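Local atomic coordinates of lytic chitin monooxygenase (Enterococcus faecalis, PDB entry 4A02), a protein that cleaves the glycosidic bonds of crystalline alpha- and beta-chitin oxidatively with a copper centre, acting in synergy with a chitinase. Residues Gly8-Ser16 with Asn22-Pro32; Ile78-Ala89 with Ile144-Asp152. All coordinates share one frame; numbering follows the deposited sequence.

Overall arrangement
The chain starts at H1, a copper ligand, runs through strand 2-6 and then enters the long loops between that strand and strand 69-71. Contact 1 closes a short loop there, with five residues between 8-16 and 22-32, and packs the small helix 10-13 against the segment that returns as a 3-10 turn. Contact 2 closes a loop of 54 residues, A89 to I144, holding most of strand 88-96 and all of 111-120 and 127-134; 78-89 ends strand 74-82 of the three-stranded sheet, and 144-152 belongs to the other sheet. The contacts follow in series without nesting, centres about 17 Å apart. Contact 1 lies within the loop region, whereas contact 2 joins the two sheets beside H86.

Contact 1 (Gly8-Ser16 with Asn22-Pro32); sequences GSRAFFGSS and NTNVGRAQWEP
N22 reaches over to the helical turn 10-13 with both its amide and its backbone. Its ND2 donates to R10 O at 3.0 Å, nearly straight (162°), lying in the carbonyl plane on a lone pair and in the plane of its own amide. The first torsion of N22 (chi1 -79°) sets CG beside the backbone N, and ND2 also rests against F13 CB, while OD1 is taken by H67. N22 N meets F13 O at 3.0 Å, from above the carbonyl plane. G14 is the tight spot, buried where the backbones come close: V25 CG2 lies 3.7 Å from G14 CA, and Q29 CA approaches G14 O in a CA-H...O contact. Next to it A11 CB packs on A28 CB at 3.7 Å, and the ring of P32 lies over A11 and against S15, with P32 CG 3.6 Å from S15 OG. That hydroxyl donates to F12 O, which also accepts S15 N.

Toward the rim the contact is looser, with waters bridging G14 O to N22 O and S16 N to Q29 O. S9 is the N-cap, its OG accepting from F12 N and also bonded to Q159 OE1. All this lies in the loops between strands 2-6 and 36-38 of the AA10 monooxygenase fold, the P32 side chain about 9 Å from that of the copper ligand H1. Two N-H donors of N22 meeting carbonyls of the turn, beside a small apolar patch, join the segments without a salt bridge between them.

Contact 2 (Ile78-Ala89 with Ile144-Asp152); sequences ITWNLTAQHRTA and IYAVWGIGD
The copper site of this monooxygenase takes H86 as a ligand beside H1, and H86 is positioned by a carboxylate of the other segment. H86 ND1 donates to D152 OD1 at 2.9 Å, almost straight (171°), with the oxygen in the plane of the ring and offering its syn lone pair; ring and carboxylate planes are nearly perpendicular. D152 OD2 is bridged by a water to R87 N, so both oxygens are engaged. I150 CG2 packs obliquely against the imidazole.

From here strands 88-96 and 142-150 pair antiparallel, with T88 and I150 a non-hydrogen-bonded pair flanked by the bonds G151 N to R87 O and A89 N to G149 O. The two strands belong to the larger sheet of the immunoglobulin-like beta-sandwich, and the 78-82 part of strand 74-82 lies in the opposing sheet, its axis 10.4 Å from that of 144-150.

W148 packs between the two sheets. Its CG is anti to the backbone N (chi1 174°), which turns the indole toward the 78-89 segment, where NE1 donates to T88 OG1 at 2.9 Å in the ring plane. T88 OG1 is bonded to H86 O too. L82 CD2 sits over one face of the indole and I150 CD1 over the other, while A84 O lies at its edge, 3.5 Å from CH2. W148 then turns an edge to the face of W80, planes at 59°, and W148 CB covers that same six-membered ring, 3.5 Å from W80 CH2. Beyond it A146 CB touches W80 CZ2 at 3.8 Å, and W80 NE1 bonds to Y93 OH.

Contact 1 (Gly8-Ser16 with Asn22-Pro32)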
loop_
_atom_site.group_PDB
_atom_site.type_symbol
_atom_site.label_atom_id
_atom_site.label_comp_id
_atom_site.label_asym_id
_atom_site.label_seq_id
_atom_site.Cartn_x
_atom_site.Cartn_y
_atom_site.Cartn_z
ATOM N N GLY A 8 -4.788 6.753 4.151
ATOM C CA GLY A 8 -4.519 5.664 5.039
ATOM C C GLY A 8 -4.508 4.328 4.317
ATOM O O GLY A 8 -5.428 4.024 3.545
ATOM N N SER A 9 -3.504 3.486 4.595
ATOM C CA SER A 9 -3.488 2.181 3.957
ATOM C C SER A 9 -4.531 1.272 4.575
ATOM O O SER A 9 -5.132 1.528 5.618
ATOM C CB SER A 9 -2.133 1.534 4.032
ATOM O OG SER A 9 -1.913 1.019 5.346
ATOM N N ARG A 10 -4.741 0.135 3.906
ATOM C CA ARG A 10 -5.731 -0.830 4.363
ATOM C C ARG A 10 -5.355 -1.344 5.752
ATOM O O ARG A 10 -6.184 -1.442 6.667
ATOM C CB ARG A 10 -5.857 -1.920 3.319
ATOM C CG ARG A 10 -6.942 -2.945 3.600
ATOM C CD ARG A 10 -6.925 -4.061 2.585
ATOM N NE ARG A 10 -7.352 -3.576 1.269
ATOM C CZ ARG A 10 -7.356 -4.338 0.189
ATOM N NH1 ARG A 10 -6.910 -5.571 0.247
ATOM N NH2 ARG A 10 -7.772 -3.841 -0.973
ATOM N N ALA A 11 -4.067 -1.687 5.902
ATOM C CA ALA A 11 -3.528 -2.108 7.198
ATOM C C ALA A 11 -3.610 -1.000 8.218
ATOM O O ALA A 11 -4.022 -1.220 9.378
ATOM C CB ALA A 11 -2.092 -2.588 6.988
ATOM N N PHE A 12 -3.179 0.211 7.837
ATOM C CA PHE A 12 -3.231 1.353 8.754
ATOM C C PHE A 12 -4.612 1.549 9.324
ATOM O O PHE A 12 -4.799 1.657 10.545
ATOM C CB PHE A 12 -2.777 2.590 7.994
ATOM C CG PHE A 12 -2.950 3.902 8.712
ATOM C CD1 PHE A 12 -2.016 4.316 9.673
ATOM C CD2 PHE A 12 -3.992 4.753 8.412
ATOM C CE1 PHE A 12 -2.116 5.556 10.256
ATOM C CE2 PHE A 12 -4.089 6.016 9.011
ATOM C CZ PHE A 12 -3.143 6.392 9.920
ATOM N N PHE A 13 -5.641 1.594 8.454
ATOM C CA PHE A 13 -7.001 1.823 8.912
ATOM C C PHE A 13 -7.540 0.669 9.749
ATOM O O PHE A 13 -8.514 0.868 10.478
ATOM C CB PHE A 13 -7.920 2.123 7.765
ATOM C CG PHE A 13 -7.913 3.566 7.278
ATOM C CD1 PHE A 13 -7.875 4.639 8.117
ATOM C CD2 PHE A 13 -7.966 3.832 5.928
ATOM C CE1 PHE A 13 -7.958 5.959 7.680
ATOM C CE2 PHE A 13 -8.067 5.175 5.496
ATOM C CZ PHE A 13 -8.061 6.182 6.365
ATOM N N GLY A 14 -6.958 -0.523 9.658
ATOM C CA GLY A 14 -7.368 -1.612 10.529
ATOM C C GLY A 14 -6.695 -1.623 11.887
ATOM O O GLY A 14 -7.007 -2.517 12.678
ATOM N N SER A 15 -5.795 -0.708 12.151
ATOM C CA SER A 15 -5.002 -0.664 13.367
ATOM C C SER A 15 -5.412 0.521 14.216
ATOM O O SER A 15 -6.106 1.428 13.764
ATOM C CB SER A 15 -3.526 -0.540 13.021
ATOM O OG SER A 15 -3.172 0.774 12.617
ATOM N N SER A 16 -4.893 0.585 15.440
ATOM C CA SER A 16 -5.155 1.754 16.282
ATOM C C SER A 16 -4.546 2.985 15.660
ATOM O O SER A 16 -5.096 4.082 15.889
ATOM C CB SER A 16 -4.560 1.565 17.703
ATOM O OG SER A 16 -3.264 2.113 17.559
ATOM N N ASN A 22 -11.128 -0.013 9.425
ATOM C CA ASN A 22 -11.291 -1.291 8.754
ATOM C C ASN A 22 -11.433 -2.391 9.794
ATOM O O ASN A 22 -10.855 -2.306 10.880
ATOM C CB ASN A 22 -10.120 -1.608 7.836
ATOM C CG ASN A 22 -10.155 -0.891 6.523
ATOM O OD1 ASN A 22 -11.231 -0.513 6.018
ATOM N ND2 ASN A 22 -9.000 -0.748 5.892
ATOM N N THR A 23 -12.177 -3.427 9.418
ATOM C CA THR A 23 -12.339 -4.612 10.240
ATOM C C THR A 23 -11.616 -5.804 9.643
ATOM O O THR A 23 -11.361 -5.884 8.437
ATOM C CB THR A 23 -13.833 -4.890 10.489
ATOM O OG1 THR A 23 -14.449 -5.066 9.245
ATOM C CG2 THR A 23 -14.449 -3.813 11.349
ATOM N N ASN A 24 -11.294 -6.732 10.523
ATOM C CA ASN A 24 -10.644 -8.007 10.192
ATOM C C ASN A 24 -9.521 -7.859 9.183
ATOM O O ASN A 24 -9.595 -8.289 8.024
ATOM C CB ASN A 24 -11.631 -9.069 9.774
ATOM C CG ASN A 24 -10.955 -10.417 9.654
ATOM O OD1 ASN A 24 -9.865 -10.620 10.211
ATOM N ND2 ASN A 24 -11.587 -11.335 8.940
ATOM N N VAL A 25 -8.395 -7.308 9.660
ATOM C CA VAL A 25 -7.180 -7.180 8.884
ATOM C C VAL A 25 -6.088 -8.147 9.422
ATOM O O VAL A 25 -4.893 -7.994 9.129
ATOM C CB VAL A 25 -6.644 -5.750 8.843
ATOM C CG1 VAL A 25 -7.596 -4.850 8.070
ATOM C CG2 VAL A 25 -6.365 -5.200 10.213
ATOM N N GLY A 26 -6.492 -9.182 10.161
ATOM C CA GLY A 26 -5.533 -10.100 10.718
ATOM C C GLY A 26 -4.526 -9.384 11.583
ATOM O O GLY A 26 -4.844 -8.479 12.341
ATOM N N ARG A 27 -3.261 -9.819 11.460
ATOM C CA ARG A 27 -2.185 -9.260 12.276
ATOM C C ARG A 27 -2.034 -7.763 12.119
ATOM O O ARG A 27 -1.466 -7.136 13.011
ATOM C CB ARG A 27 -0.847 -9.901 11.931
ATOM C CG ARG A 27 -0.633 -11.314 12.399
ATOM C CD ARG A 27 0.640 -11.903 11.814
ATOM N NE ARG A 27 1.794 -11.240 12.382
ATOM C CZ ARG A 27 3.039 -11.481 12.018
ATOM N NH1 ARG A 27 3.312 -12.367 11.104
ATOM N NH2 ARG A 27 4.034 -10.855 12.570
ATOM N N ALA A 28 -2.496 -7.182 11.005
ATOM C CA ALA A 28 -2.330 -5.742 10.819
ATOM C C ALA A 28 -3.070 -4.912 11.823
ATOM O O ALA A 28 -2.805 -3.721 11.953
ATOM C CB ALA A 28 -2.730 -5.348 9.401
ATOM N N GLN A 29 -4.025 -5.514 12.573
ATOM C CA GLN A 29 -4.690 -4.743 13.602
ATOM C C GLN A 29 -3.719 -4.323 14.668
ATOM O O GLN A 29 -3.904 -3.254 15.299
ATOM C CB GLN A 29 -5.850 -5.572 14.163
ATOM C CG GLN A 29 -6.652 -4.861 15.229
ATOM C CD GLN A 29 -7.823 -5.685 15.683
ATOM O OE1 GLN A 29 -8.512 -6.345 14.890
ATOM N NE2 GLN A 29 -8.137 -5.654 16.957
ATOM N N TRP A 30 -2.683 -5.122 14.900
ATOM C CA TRP A 30 -1.685 -4.892 15.908
ATOM C C TRP A 30 -0.327 -4.503 15.334
ATOM O O TRP A 30 0.452 -3.860 16.055
ATOM C CB TRP A 30 -1.541 -6.136 16.839
ATOM C CG TRP A 30 -2.879 -6.469 17.455
ATOM C CD1 TRP A 30 -3.452 -5.946 18.575
ATOM C CD2 TRP A 30 -3.861 -7.396 16.934
ATOM N NE1 TRP A 30 -4.692 -6.466 18.802
ATOM C CE2 TRP A 30 -4.967 -7.370 17.790
ATOM C CE3 TRP A 30 -3.905 -8.236 15.821
ATOM C CZ2 TRP A 30 -6.099 -8.146 17.570
ATOM C CZ3 TRP A 30 -5.001 -8.993 15.627
ATOM C CH2 TRP A 30 -6.084 -8.974 16.492
ATOM N N GLU A 31 -0.032 -4.906 14.100
ATOM C CA GLU A 31 1.301 -4.650 13.532
ATOM C C GLU A 31 1.160 -4.299 12.051
ATOM O O GLU A 31 1.636 -4.961 11.131
ATOM C CB GLU A 31 2.248 -5.836 13.706
ATOM C CG GLU A 31 1.968 -6.867 14.742
ATOM C CD GLU A 31 2.440 -8.263 14.559
ATOM O OE1 GLU A 31 3.668 -8.574 14.596
ATOM O OE2 GLU A 31 1.654 -9.263 14.475
ATOM N N PRO A 32 0.542 -3.141 11.805
ATOM C CA PRO A 32 0.384 -2.674 10.422
ATOM C C PRO A 32 1.715 -2.379 9.723
ATOM O O PRO A 32 1.749 -2.319 8.487
ATOM C CB PRO A 32 -0.453 -1.397 10.576
ATOM C CG PRO A 32 -0.108 -0.923 11.965
ATOM C CD PRO A 32 -0.041 -2.165 12.766
HETATM O O HOH W 1 -9.597 -3.151 13.104
HETATM O O HOH W 2 -2.602 -1.173 16.514
#

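Contact 2 (Ile78-Ala89 with Ile144-Asp152)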
loop_
_atom_site.group_PDB
_atom_site.type_symbol
_atom_site.label_atom_id
_atom_site.label_comp_id
_atom_site.label_asym_id
_atom_site.label_seq_id
_atom_site.Cartn_x
_atom_site.Cartn_y
_atom_site.Cartn_z
ATOM N N ILE A 78 1.432 11.438 -0.773
ATOM C CA ILE A 78 1.300 10.133 -0.104
ATOM C C ILE A 78 2.390 10.064 0.982
ATOM O O ILE A 78 3.550 10.352 0.634
ATOM C CB ILE A 78 1.337 9.041 -1.183
ATOM C CG1 ILE A 78 1.089 7.684 -0.582
ATOM C CG2 ILE A 78 2.602 9.060 -2.044
ATOM C CD1 ILE A 78 0.495 6.663 -1.544
ATOM N N THR A 79 2.023 9.837 2.278
ATOM C CA THR A 79 2.877 9.909 3.458
ATOM C C THR A 79 3.032 8.543 4.097
ATOM O O THR A 79 2.014 7.896 4.403
ATOM C CB THR A 79 2.325 10.893 4.476
ATOM O OG1 THR A 79 2.263 12.187 3.897
ATOM C CG2 THR A 79 3.199 11.028 5.740
ATOM N N TRP A 80 4.266 8.148 4.322
ATOM C CA TRP A 80 4.609 6.988 5.130
ATOM C C TRP A 80 4.910 7.414 6.568
ATOM O O TRP A 80 5.447 8.493 6.811
ATOM C CB TRP A 80 5.804 6.225 4.598
ATOM C CG TRP A 80 5.643 5.538 3.294
ATOM C CD1 TRP A 80 5.573 6.100 2.054
ATOM C CD2 TRP A 80 5.572 4.112 3.086
ATOM N NE1 TRP A 80 5.451 5.122 1.087
ATOM C CE2 TRP A 80 5.459 3.893 1.706
ATOM C CE3 TRP A 80 5.591 3.008 3.955
ATOM C CZ2 TRP A 80 5.380 2.611 1.168
ATOM C CZ3 TRP A 80 5.506 1.743 3.433
ATOM C CH2 TRP A 80 5.393 1.539 2.035
ATOM N N ASN A 81 4.610 6.523 7.516
ATOM C CA ASN A 81 5.093 6.634 8.872
ATOM C C ASN A 81 5.933 5.394 9.151
ATOM O O ASN A 81 5.462 4.268 8.958
ATOM C CB ASN A 81 3.975 6.742 9.894
ATOM C CG ASN A 81 3.158 8.003 9.892
ATOM O OD1 ASN A 81 2.176 8.111 10.675
ATOM N ND2 ASN A 81 3.512 9.006 9.096
ATOM N N LEU A 82 7.182 5.622 9.561
ATOM C CA LEU A 82 8.139 4.537 9.755
ATOM C C LEU A 82 8.359 4.316 11.211
ATOM O O LEU A 82 8.659 5.290 11.921
ATOM C CB LEU A 82 9.451 4.876 9.038
ATOM C CG LEU A 82 9.312 5.327 7.603
ATOM C CD1 LEU A 82 10.702 5.549 6.992
ATOM C CD2 LEU A 82 8.525 4.331 6.751
ATOM N N THR A 83 8.230 3.067 11.611
ATOM C CA THR A 83 8.463 2.676 12.965
ATOM C C THR A 83 9.945 2.346 13.146
ATOM O O THR A 83 10.395 2.447 14.288
ATOM C CB THR A 83 7.611 1.472 13.409
ATOM O OG1 THR A 83 7.811 0.339 12.545
ATOM C CG2 THR A 83 6.154 1.812 13.405
ATOM N N ALA A 84 10.675 1.912 12.080
ATOM C CA ALA A 84 12.097 1.729 12.148
ATOM C C ALA A 84 12.659 2.313 10.839
ATOM O O ALA A 84 12.340 1.791 9.775
ATOM C CB ALA A 84 12.417 0.259 12.354
ATOM N N GLN A 85 13.468 3.337 10.965
ATOM C CA GLN A 85 13.965 4.010 9.763
ATOM C C GLN A 85 15.143 3.140 9.235
ATOM O O GLN A 85 16.021 2.850 9.967
ATOM C CB GLN A 85 14.360 5.432 10.071
ATOM C CG GLN A 85 13.264 6.277 10.646
ATOM C CD GLN A 85 13.887 7.398 11.465
ATOM O OE1 GLN A 85 14.005 7.216 12.688
ATOM N NE2 GLN A 85 14.369 8.466 10.841
ATOM N N HIS A 86 15.128 2.703 8.025
ATOM C CA HIS A 86 16.259 2.047 7.363
ATOM C C HIS A 86 16.721 2.833 6.176
ATOM O O HIS A 86 15.889 3.461 5.559
ATOM C CB HIS A 86 15.871 0.716 6.724
ATOM C CG HIS A 86 15.828 -0.320 7.742
ATOM N ND1 HIS A 86 16.721 -1.365 7.796
ATOM C CD2 HIS A 86 15.020 -0.459 8.822
ATOM C CE1 HIS A 86 16.413 -2.124 8.867
ATOM N NE2 HIS A 86 15.398 -1.576 9.489
ATOM N N ARG A 87 18.017 2.697 5.898
ATOM C CA ARG A 87 18.521 3.134 4.599
ATOM C C ARG A 87 17.577 2.538 3.556
ATOM O O ARG A 87 17.189 1.374 3.713
ATOM C CB ARG A 87 19.979 2.614 4.388
ATOM C CG ARG A 87 20.988 3.208 5.325
ATOM C CD ARG A 87 22.458 3.015 5.028
ATOM N NE ARG A 87 23.118 4.020 5.901
ATOM C CZ ARG A 87 23.376 5.293 5.694
ATOM N NH1 ARG A 87 23.089 5.936 4.570
ATOM N NH2 ARG A 87 23.968 5.980 6.664
ATOM N N THR A 88 17.252 3.365 2.581
ATOM C CA THR A 88 16.235 3.026 1.604
ATOM C C THR A 88 16.790 2.928 0.180
ATOM O O THR A 88 17.500 3.824 -0.277
ATOM C CB THR A 88 15.143 4.075 1.667
ATOM O OG1 THR A 88 14.517 3.981 2.957
ATOM C CG2 THR A 88 14.056 3.813 0.643
ATOM N N ALA A 89 16.421 1.859 -0.518
ATOM C CA ALA A 89 16.740 1.688 -1.937
ATOM C C ALA A 89 15.737 2.392 -2.834
ATOM O O ALA A 89 16.153 3.024 -3.816
ATOM C CB ALA A 89 16.796 0.220 -2.319
ATOM N N ILE A 144 -4.197 1.497 -4.732
ATOM C CA ILE A 144 -2.806 1.887 -4.896
ATOM C C ILE A 144 -1.963 0.888 -4.133
ATOM O O ILE A 144 -2.275 0.528 -3.011
ATOM C CB ILE A 144 -2.572 3.324 -4.399
ATOM C CG1 ILE A 144 -3.414 4.337 -5.169
ATOM C CG2 ILE A 144 -1.095 3.685 -4.413
ATOM C CD1 ILE A 144 -3.472 5.688 -4.525
ATOM N N TYR A 145 -0.863 0.438 -4.753
ATOM C CA TYR A 145 0.056 -0.490 -4.121
ATOM C C TYR A 145 1.405 0.218 -3.995
ATOM O O TYR A 145 2.000 0.579 -4.995
ATOM C CB TYR A 145 0.194 -1.763 -4.901
ATOM C CG TYR A 145 0.751 -2.949 -4.173
ATOM C CD1 TYR A 145 0.206 -3.358 -2.970
ATOM C CD2 TYR A 145 1.766 -3.714 -4.729
ATOM C CE1 TYR A 145 0.698 -4.495 -2.300
ATOM C CE2 TYR A 145 2.211 -4.876 -4.099
ATOM C CZ TYR A 145 1.675 -5.260 -2.894
ATOM O OH TYR A 145 2.115 -6.417 -2.326
ATOM N N ALA A 146 1.812 0.449 -2.760
ATOM C CA ALA A 146 3.017 1.212 -2.433
ATOM C C ALA A 146 4.047 0.257 -1.851
ATOM O O ALA A 146 3.733 -0.542 -0.981
ATOM C CB ALA A 146 2.664 2.288 -1.436
ATOM N N VAL A 147 5.292 0.364 -2.338
ATOM C CA VAL A 147 6.332 -0.598 -1.985
ATOM C C VAL A 147 7.594 0.130 -1.582
ATOM O O VAL A 147 8.235 0.820 -2.395
ATOM C CB VAL A 147 6.637 -1.521 -3.195
ATOM C CG1 VAL A 147 7.649 -2.592 -2.758
ATOM C CG2 VAL A 147 5.376 -2.155 -3.724
ATOM N N TRP A 148 7.977 -0.011 -0.314
ATOM C CA TRP A 148 9.175 0.604 0.257
ATOM C C TRP A 148 10.298 -0.441 0.240
ATOM O O TRP A 148 10.256 -1.420 0.965
ATOM C CB TRP A 148 8.882 1.053 1.664
ATOM C CG TRP A 148 10.063 1.581 2.415
ATOM C CD1 TRP A 148 11.155 2.248 1.923
ATOM C CD2 TRP A 148 10.254 1.522 3.825
ATOM N NE1 TRP A 148 11.997 2.572 2.928
ATOM C CE2 TRP A 148 11.473 2.135 4.119
ATOM C CE3 TRP A 148 9.530 0.968 4.891
ATOM C CZ2 TRP A 148 11.975 2.233 5.418
ATOM C CZ3 TRP A 148 10.021 1.072 6.158
ATOM C CH2 TRP A 148 11.253 1.686 6.412
ATOM N N GLY A 149 11.272 -0.236 -0.663
ATOM C CA GLY A 149 12.374 -1.179 -0.823
ATOM C C GLY A 149 13.530 -0.823 0.092
ATOM O O GLY A 149 14.094 0.262 -0.006
ATOM N N ILE A 150 13.886 -1.732 0.977
ATOM C CA ILE A 150 14.887 -1.455 2.014
ATOM C C ILE A 150 16.295 -1.516 1.423
ATOM O O ILE A 150 16.621 -2.361 0.589
ATOM C CB ILE A 150 14.688 -2.429 3.177
ATOM C CG1 ILE A 150 13.253 -2.315 3.726
ATOM C CG2 ILE A 150 15.699 -2.215 4.292
ATOM C CD1 ILE A 150 12.890 -0.965 4.210
ATOM N N GLY A 151 17.154 -0.579 1.858
ATOM C CA GLY A 151 18.488 -0.527 1.305
ATOM C C GLY A 151 19.485 -1.527 1.797
ATOM O O GLY A 151 20.470 -1.806 1.143
ATOM N N ASP A 152 19.240 -2.106 2.967
ATOM C CA ASP A 152 20.174 -2.989 3.662
ATOM C C ASP A 152 19.553 -4.309 4.063
ATOM O O ASP A 152 20.193 -5.053 4.816
ATOM C CB ASP A 152 20.871 -2.256 4.802
ATOM C CG ASP A 152 19.937 -1.813 5.898
ATOM O OD1 ASP A 152 18.686 -2.017 5.773
ATOM O OD2 ASP A 152 20.468 -1.258 6.856
HETATM O O HOH W 3 19.464 1.125 7.763
#